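Local coordinates for protein PatF (Prochloron didemni, PDB 4BG2) that probably belongs to the prenyltransferase-like proteins of cyanobactin (patellamide) biosynthesis, at residues T284-E287 against L288-R292; P30-P33 against L34-E38; K214-S217 against R218-S222. All coordinates share one frame; numbering follows the deposited sequence.

Interaction 1. Residues T284-E287 against L288-R292; sequences TETE and LEKSR
The carboxylate of Glu-287 lies over the far half of the Lys-290 chain, and the two side chains cross obliquely. Its CD sits 3.3 Å from Lys-290 CD, and OE1 and OE2 fall at similar distances from that methylene, so the carboxylate covers the chain with both oxygens. Glu-287 reaches the lysine methylenes by sending CG away from its backbone N (chi1 -179°) and then bending at chi2. The charged ends meet less closely: OE1 of Glu-287 forms a salt bridge of 3.5 Å with NZ of Lys-290. A bend at chi4 (58°) turns NZ off the line of the lysine chain, so that the ammonium stands off while CD and CE carry the closer contact.

The pair belongs to the end of a short helical turn, 285-288, that follows strand 276-284 of the closed antiparallel barrel, and to the loop after it. Thr-284 is the N-cap: OG1 accepts a hydrogen bond of 3.0 Å from N of Glu-287. The carbonyl O of Thr-284 then receives Leu-288 N at 3.0 Å, the one i to i+4 bond here that is not weak. Glu-289 N bonds to Thr-286 O at 3.3 Å, an i to i+3 bond, and only weakly to Glu-285 O. That donor stands well above the carbonyl plane of Thr-286, and the bond from Lys-290 N to Glu-287 O is again weak. The Leu-288 side chain packs on Val-220 and Ile-223 of helix 218-223.

Glu-287 has further partners, since OE2 accepts from Glu-294 N and OE1 from Asn-295 ND2. Its carboxylate is therefore held from the residues that lead into strand 295-303 while the exposed lysine reaches it from the loop, which would be expected to favour the ionised form of this buried acid.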
loop_
_atom_site.group_PDB
_atom_site.type_symbol
_atom_site.label_atom_id
_atom_site.label_comp_id
_atom_site.label_asym_id
_atom_site.label_seq_id
_atom_site.Cartn_x
_atom_site.Cartn_y
_atom_site.Cartn_z
ATOM N N THR A 284 7.062 -1.665 12.422
ATOM C CA THR A 284 8.453 -1.231 12.577
ATOM C C THR A 284 9.292 -2.301 13.303
ATOM O O THR A 284 8.764 -3.136 14.033
ATOM C CB THR A 284 8.574 0.065 13.383
ATOM O OG1 THR A 284 8.088 -0.171 14.691
ATOM C CG2 THR A 284 7.791 1.210 12.717
ATOM N N GLU A 285 10.595 -2.262 13.080
ATOM C CA GLU A 285 11.550 -3.092 13.828
ATOM C C GLU A 285 11.290 -3.003 15.329
ATOM O O GLU A 285 11.194 -4.023 16.008
ATOM C CB GLU A 285 12.978 -2.619 13.550
ATOM C CG GLU A 285 14.062 -3.600 14.006
ATOM C CD GLU A 285 15.458 -3.107 13.695
ATOM O OE1 GLU A 285 15.648 -1.886 13.474
ATOM O OE2 GLU A 285 16.378 -3.936 13.667
ATOM N N THR A 286 11.186 -1.761 15.814
ATOM C CA THR A 286 10.950 -1.460 17.225
ATOM C C THR A 286 9.693 -2.143 17.755
ATOM O O THR A 286 9.706 -2.708 18.824
ATOM C CB THR A 286 10.790 0.067 17.425
ATOM O OG1 THR A 286 12.040 0.716 17.152
ATOM C CG2 THR A 286 10.333 0.397 18.867
ATOM N N GLU A 287 8.599 -2.077 16.998
ATOM C CA GLU A 287 7.346 -2.673 17.450
ATOM C C GLU A 287 7.390 -4.200 17.407
ATOM O O GLU A 287 6.680 -4.857 18.164
ATOM C CB GLU A 287 6.172 -2.141 16.646
ATOM C CG GLU A 287 4.820 -2.698 17.072
ATOM C CD GLU A 287 4.322 -2.140 18.400
ATOM O OE1 GLU A 287 4.781 -1.057 18.829
ATOM O OE2 GLU A 287 3.465 -2.802 19.012
ATOM N N LEU A 288 8.195 -4.760 16.512
ATOM C CA LEU A 288 8.393 -6.218 16.447
ATOM C C LEU A 288 9.138 -6.796 17.646
ATOM O O LEU A 288 9.049 -7.989 17.897
ATOM C CB LEU A 288 9.185 -6.622 15.208
ATOM C CG LEU A 288 8.448 -7.298 14.066
ATOM C CD1 LEU A 288 9.493 -7.804 13.076
ATOM C CD2 LEU A 288 7.548 -8.448 14.528
ATOM N N GLU A 289 9.884 -5.960 18.362
ATOM C CA GLU A 289 10.630 -6.415 19.530
ATOM C C GLU A 289 9.705 -6.740 20.708
ATOM O O GLU A 289 10.110 -7.431 21.640
ATOM C CB GLU A 289 11.647 -5.345 19.971
ATOM C CG GLU A 289 12.788 -5.028 19.003
ATOM C CD GLU A 289 13.824 -6.151 18.810
ATOM O OE1 GLU A 289 13.435 -7.307 18.530
ATOM O OE2 GLU A 289 15.043 -5.864 18.879
ATOM N N LYS A 290 8.476 -6.225 20.675
ATOM C CA LYS A 290 7.527 -6.370 21.780
ATOM C C LYS A 290 6.921 -7.780 21.820
ATOM O O LYS A 290 6.899 -8.473 20.817
ATOM C CB LYS A 290 6.410 -5.303 21.682
ATOM C CG LYS A 290 6.848 -3.834 21.786
ATOM C CD LYS A 290 5.716 -2.929 21.290
ATOM C CE LYS A 290 5.707 -1.495 21.824
ATOM N NZ LYS A 290 6.947 -0.729 21.529
ATOM N N SER A 291 6.436 -8.199 22.989
ATOM C CA SER A 291 5.806 -9.521 23.144
ATOM C C SER A 291 4.523 -9.648 22.300
ATOM O O SER A 291 4.137 -10.742 21.855
ATOM C CB SER A 291 5.500 -9.811 24.625
ATOM O OG SER A 291 4.459 -8.979 25.123
ATOM N N ARG A 292 3.870 -8.518 22.071
ATOM C CA ARG A 292 2.613 -8.493 21.367
ATOM C C ARG A 292 2.575 -7.254 20.481
ATOM O O ARG A 292 3.034 -6.178 20.897
ATOM C CB ARG A 292 1.529 -8.457 22.437
ATOM C CG ARG A 292 0.126 -8.790 21.988
ATOM C CD ARG A 292 -0.791 -8.814 23.205
ATOM N NE ARG A 292 -0.570 -10.040 23.977
ATOM C CZ ARG A 292 -1.048 -11.246 23.657
ATOM N NH1 ARG A 292 -1.799 -11.424 22.574
ATOM N NH2 ARG A 292 -0.765 -12.293 24.429
#

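Interaction 2. Residues P30-P33 against L34-E38; sequences PTFP and LPLFE
Phe-32 and Leu-36 supply the apolar side-chain contact: CE2 of the ring meets CD1 of Leu-36 at 3.4 Å, with CZ a little farther off. The methyl approaches the ring obliquely. With chi1 at -175° the ring of Phe-32 stands beside its own carbonyl carbon, where Leu-36 meets it, and CB of the following Pro-33 lies 3.8 Å above one face of that ring, displaced toward its rim.

The peptide bond before Pro-33 is cis, and residues 31-34 form a type VIa beta turn with this proline at its third position. Pro-33 is also the N-cap of helix 34-42; its ring offers no polar side-chain atom, and the backbone does the work. The helix lies against the outside of the ten-stranded PT barrel (ABBA fold) known from prenyltransferases: Pro-33 packs on Val-123, and Phe-37 on Tyr-66 and Ile-121, residues of strands 60-70 and 116-124.

Two backbone hydrogen bonds join loop and helix. Leu-34 N donates to Thr-31 O at 2.9 Å and closes the turn. The first i to i+4 bond runs from Phe-37 N to Pro-33 O, also 2.9 Å long, with the donor nearly in line with the carbonyl (C=O...N angle 164°). Leu-36 CB lies 3.4 Å and Phe-37 CB 3.5 Å from that oxygen. The Pro-35 ring makes a van der Waals contact with the Pro-30 carbonyl, CD to O 3.6 Å.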
loop_
_atom_site.group_PDB
_atom_site.type_symbol
_atom_site.label_atom_id
_atom_site.label_comp_id
_atom_site.label_asym_id
_atom_site.label_seq_id
_atom_site.Cartn_x
_atom_site.Cartn_y
_atom_site.Cartn_z
ATOM N N PRO A 30 -19.072 5.876 6.482
ATOM C CA PRO A 30 -18.862 6.266 5.083
ATOM C C PRO A 30 -18.557 7.758 4.940
ATOM O O PRO A 30 -19.238 8.475 4.229
ATOM C CB PRO A 30 -20.194 5.888 4.418
ATOM C CG PRO A 30 -21.202 6.023 5.506
ATOM C CD PRO A 30 -20.497 5.640 6.781
ATOM N N THR A 31 -17.524 8.204 5.637
ATOM C CA THR A 31 -17.090 9.586 5.645
ATOM C C THR A 31 -16.323 9.905 4.354
ATOM O O THR A 31 -15.661 9.039 3.785
ATOM C CB THR A 31 -16.161 9.798 6.864
ATOM O OG1 THR A 31 -16.858 9.387 8.049
ATOM C CG2 THR A 31 -15.717 11.241 7.015
ATOM N N PHE A 32 -16.436 11.146 3.902
ATOM C CA PHE A 32 -15.593 11.678 2.849
ATOM C C PHE A 32 -14.158 11.223 3.084
ATOM O O PHE A 32 -13.666 11.342 4.208
ATOM C CB PHE A 32 -15.635 13.209 2.870
ATOM C CG PHE A 32 -14.885 13.837 1.753
ATOM C CD1 PHE A 32 -13.532 14.127 1.870
ATOM C CD2 PHE A 32 -15.527 14.102 0.561
ATOM C CE1 PHE A 32 -12.828 14.675 0.801
ATOM C CE2 PHE A 32 -14.839 14.659 -0.502
ATOM C CZ PHE A 32 -13.489 14.948 -0.386
ATOM N N PRO A 33 -13.465 10.730 2.037
ATOM C CA PRO A 33 -13.812 10.610 0.628
ATOM C C PRO A 33 -14.248 9.207 0.180
ATOM O O PRO A 33 -14.180 8.884 -1.019
ATOM C CB PRO A 33 -12.495 10.952 -0.045
ATOM C CG PRO A 33 -11.498 10.287 0.858
ATOM C CD PRO A 33 -12.063 10.337 2.252
ATOM N N LEU A 34 -14.762 8.409 1.099
ATOM C CA LEU A 34 -15.103 7.027 0.777
ATOM C C LEU A 34 -16.182 6.841 -0.291
ATOM O O LEU A 34 -15.980 6.064 -1.221
ATOM C CB LEU A 34 -15.443 6.270 2.051
ATOM C CG LEU A 34 -15.483 4.745 2.029
ATOM C CD1 LEU A 34 -14.496 4.126 1.040
ATOM C CD2 LEU A 34 -15.198 4.246 3.450
ATOM N N PRO A 35 -17.316 7.548 -0.194
ATOM C CA PRO A 35 -18.252 7.469 -1.335
ATOM C C PRO A 35 -17.646 7.804 -2.692
ATOM O O PRO A 35 -17.881 7.083 -3.663
ATOM C CB PRO A 35 -19.349 8.481 -0.966
ATOM C CG PRO A 35 -19.329 8.528 0.521
ATOM C CD PRO A 35 -17.882 8.334 0.924
ATOM N N LEU A 36 -16.876 8.889 -2.770
ATOM C CA LEU A 36 -16.165 9.253 -4.009
ATOM C C LEU A 36 -15.211 8.138 -4.461
ATOM O O LEU A 36 -15.097 7.852 -5.654
ATOM C CB LEU A 36 -15.337 10.530 -3.817
ATOM C CG LEU A 36 -16.013 11.894 -3.959
ATOM C CD1 LEU A 36 -15.053 12.984 -3.506
ATOM C CD2 LEU A 36 -16.436 12.116 -5.406
ATOM N N PHE A 37 -14.502 7.528 -3.515
ATOM C CA PHE A 37 -13.570 6.481 -3.863
ATOM C C PHE A 37 -14.266 5.272 -4.490
ATOM O O PHE A 37 -13.782 4.688 -5.479
ATOM C CB PHE A 37 -12.811 6.036 -2.632
ATOM C CG PHE A 37 -11.779 5.027 -2.927
ATOM C CD1 PHE A 37 -10.664 5.362 -3.700
ATOM C CD2 PHE A 37 -11.918 3.728 -2.487
ATOM C CE1 PHE A 37 -9.691 4.428 -3.973
ATOM C CE2 PHE A 37 -10.948 2.788 -2.772
ATOM C CZ PHE A 37 -9.844 3.139 -3.515
ATOM N N GLU A 38 -15.435 4.933 -3.959
ATOM C CA GLU A 38 -16.218 3.825 -4.481
ATOM C C GLU A 38 -16.593 4.087 -5.943
ATOM O O GLU A 38 -16.480 3.199 -6.795
ATOM C CB GLU A 38 -17.469 3.611 -3.615
ATOM C CG GLU A 38 -17.168 3.086 -2.211
ATOM C CD GLU A 38 -18.413 2.905 -1.332
ATOM O OE1 GLU A 38 -19.533 3.236 -1.770
ATOM O OE2 GLU A 38 -18.283 2.404 -0.188
#

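Interaction 3. Residues K214-S217 against R218-S222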
loop_
_atom_site.group_PDB
_atom_site.type_symbol
_atom_site.label_atom_id
_atom_site.label_comp_id
_atom_site.label_asym_id
_atom_site.label_seq_id
_atom_site.Cartn_x
_atom_site.Cartn_y
_atom_site.Cartn_z
ATOM N N LYS A 214 22.736 -7.530 8.041
ATOM C CA LYS A 214 23.721 -6.726 8.779
ATOM C C LYS A 214 23.139 -5.765 9.804
ATOM O O LYS A 214 23.761 -5.508 10.829
ATOM C CB LYS A 214 24.581 -5.921 7.804
ATOM C CG LYS A 214 25.446 -6.776 6.893
ATOM C CD LYS A 214 26.034 -5.926 5.776
ATOM C CE LYS A 214 27.060 -6.699 4.959
ATOM N NZ LYS A 214 27.687 -5.824 3.922
ATOM N N ASN A 215 21.959 -5.208 9.532
ATOM C CA ASN A 215 21.505 -4.070 10.311
ATOM C C ASN A 215 20.260 -4.277 11.156
ATOM O O ASN A 215 20.051 -3.535 12.098
ATOM C CB ASN A 215 21.317 -2.858 9.386
ATOM C CG ASN A 215 22.584 -2.533 8.608
ATOM O OD1 ASN A 215 23.380 -1.716 9.035
ATOM N ND2 ASN A 215 22.795 -3.207 7.495
ATOM N N LEU A 216 19.399 -5.218 10.792
ATOM C CA LEU A 216 18.101 -5.295 11.433
ATOM C C LEU A 216 18.104 -6.371 12.510
ATOM O O LEU A 216 18.999 -7.198 12.561
ATOM C CB LEU A 216 16.991 -5.544 10.416
ATOM C CG LEU A 216 16.726 -4.415 9.420
ATOM C CD1 LEU A 216 15.477 -4.725 8.616
ATOM C CD2 LEU A 216 16.612 -3.048 10.097
ATOM N N SER A 217 17.092 -6.349 13.366
ATOM C CA SER A 217 17.095 -7.183 14.548
ATOM C C SER A 217 17.032 -8.673 14.193
ATOM O O SER A 217 16.664 -9.061 13.075
ATOM C CB SER A 217 15.910 -6.824 15.428
ATOM O OG SER A 217 14.706 -7.280 14.837
ATOM N N ARG A 218 17.380 -9.504 15.165
ATOM C CA ARG A 218 17.273 -10.950 15.013
ATOM C C ARG A 218 15.831 -11.357 14.740
ATOM O O ARG A 218 15.564 -12.248 13.940
ATOM C CB ARG A 218 17.822 -11.661 16.255
ATOM C CG ARG A 218 19.330 -11.472 16.386
ATOM C CD ARG A 218 19.921 -12.250 17.539
ATOM N NE ARG A 218 19.570 -11.670 18.844
ATOM C CZ ARG A 218 20.436 -11.299 19.789
ATOM N NH1 ARG A 218 21.751 -11.429 19.621
ATOM N NH2 ARG A 218 19.978 -10.798 20.932
ATOM N N LYS A 219 14.891 -10.677 15.381
ATOM C CA LYS A 219 13.482 -10.990 15.188
ATOM C C LYS A 219 13.054 -10.733 13.728
ATOM O O LYS A 219 12.352 -11.558 13.135
ATOM C CB LYS A 219 12.620 -10.205 16.183
ATOM C CG LYS A 219 11.125 -10.336 15.941
ATOM C CD LYS A 219 10.448 -11.197 16.988
ATOM C CE LYS A 219 9.141 -11.789 16.461
ATOM N NZ LYS A 219 9.179 -12.554 15.167
ATOM N N VAL A 220 13.489 -9.612 13.158
ATOM C CA VAL A 220 13.285 -9.353 11.721
ATOM C C VAL A 220 13.947 -10.410 10.848
ATOM O O VAL A 220 13.299 -10.996 9.971
ATOM C CB VAL A 220 13.817 -7.969 11.295
ATOM C CG1 VAL A 220 13.850 -7.847 9.771
ATOM C CG2 VAL A 220 12.917 -6.885 11.869
ATOM N N ASN A 221 15.218 -10.683 11.115
ATOM C CA ASN A 221 15.947 -11.712 10.371
ATOM C C ASN A 221 15.345 -13.101 10.451
ATOM O O ASN A 221 15.428 -13.852 9.487
ATOM C CB ASN A 221 17.432 -11.733 10.745
ATOM C CG ASN A 221 18.220 -10.711 9.941
ATOM O OD1 ASN A 221 18.562 -10.962 8.775
ATOM N ND2 ASN A 221 18.439 -9.527 10.523
ATOM N N SER A 222 14.683 -13.422 11.559
ATOM C CA SER A 222 14.122 -14.758 11.724
ATOM C C SER A 222 12.816 -14.984 10.983
ATOM O O SER A 222 12.452 -16.129 10.768
ATOM C CB SER A 222 13.944 -15.104 13.201
ATOM O OG SER A 222 12.778 -14.501 13.706
#
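A serine N-cap opens helix 218-223, just after helix 206-215 has ended and Leu-216 has left helical geometry. OG of Ser-217 accepts a hydrogen bond from N of Val-220 at 3.1 Å, and the N-H points almost straight at it (171°). The hydroxyl reaches that amide because chi1 of 72° sets OG between the backbone N and the carbonyl carbon, folded over the first turn. CG2 of Val-220 lies alongside the same oxygen at 3.5 Å.

The carbonyl of Ser-217 is gripped twice by one residue. Asn-221 N supplies the first i to i+4 bond of the helix, 2.9 Å to Ser-217 O. The side-chain amide of Asn-221 folds back so that ND2 donates to that same O at 3.1 Å. The oxygen lies close to the amide plane of Asn-221, yet ND2 stands well above the carbonyl plane of Ser-217, away from its lone pairs. ND2 also donates to Thr-212 O, so this amide ties the new helix to the last turn of helix 206-215.

In topology this is a tight helix-to-helix junction on the surface of the barrel protein, two helices joined by only two linker residues. Within the new helix, Ser-222 OG donates to Lys-219 O at 3.0 Å. Apolar contact bridges the junction as well: CD1 of Leu-216 meets CG1 of Val-220 at 3.7 Å, and CB of Leu-216 lies near the same methyl. Val-220 is buried, packing also on Thr-212.

Overall arrangement
All three interactions are helix starts, but the cap differs. Interactions 1 and 3 use a hydroxyl, of Thr-284 and Ser-217, whereas interaction 2 relies on backbone bonds beside a cis proline. Interactions 1 and 3 have centres about 12 Å apart and touch, because helices 285-288 and 218-223 pack together, with Glu-285 against Leu-216 and Ser-217. Interaction 2 belongs elsewhere, its centre about 33 Å from that of interaction 1 and about 39 Å from that of interaction 3, on the opposite side of the chain's centre from the latter. Interaction 1 joins a buried carboxylate to an exposed lysine, interaction 2 is apolar and faces the barrel, and interaction 3 is a surface contact rich in backbone and amide bonds.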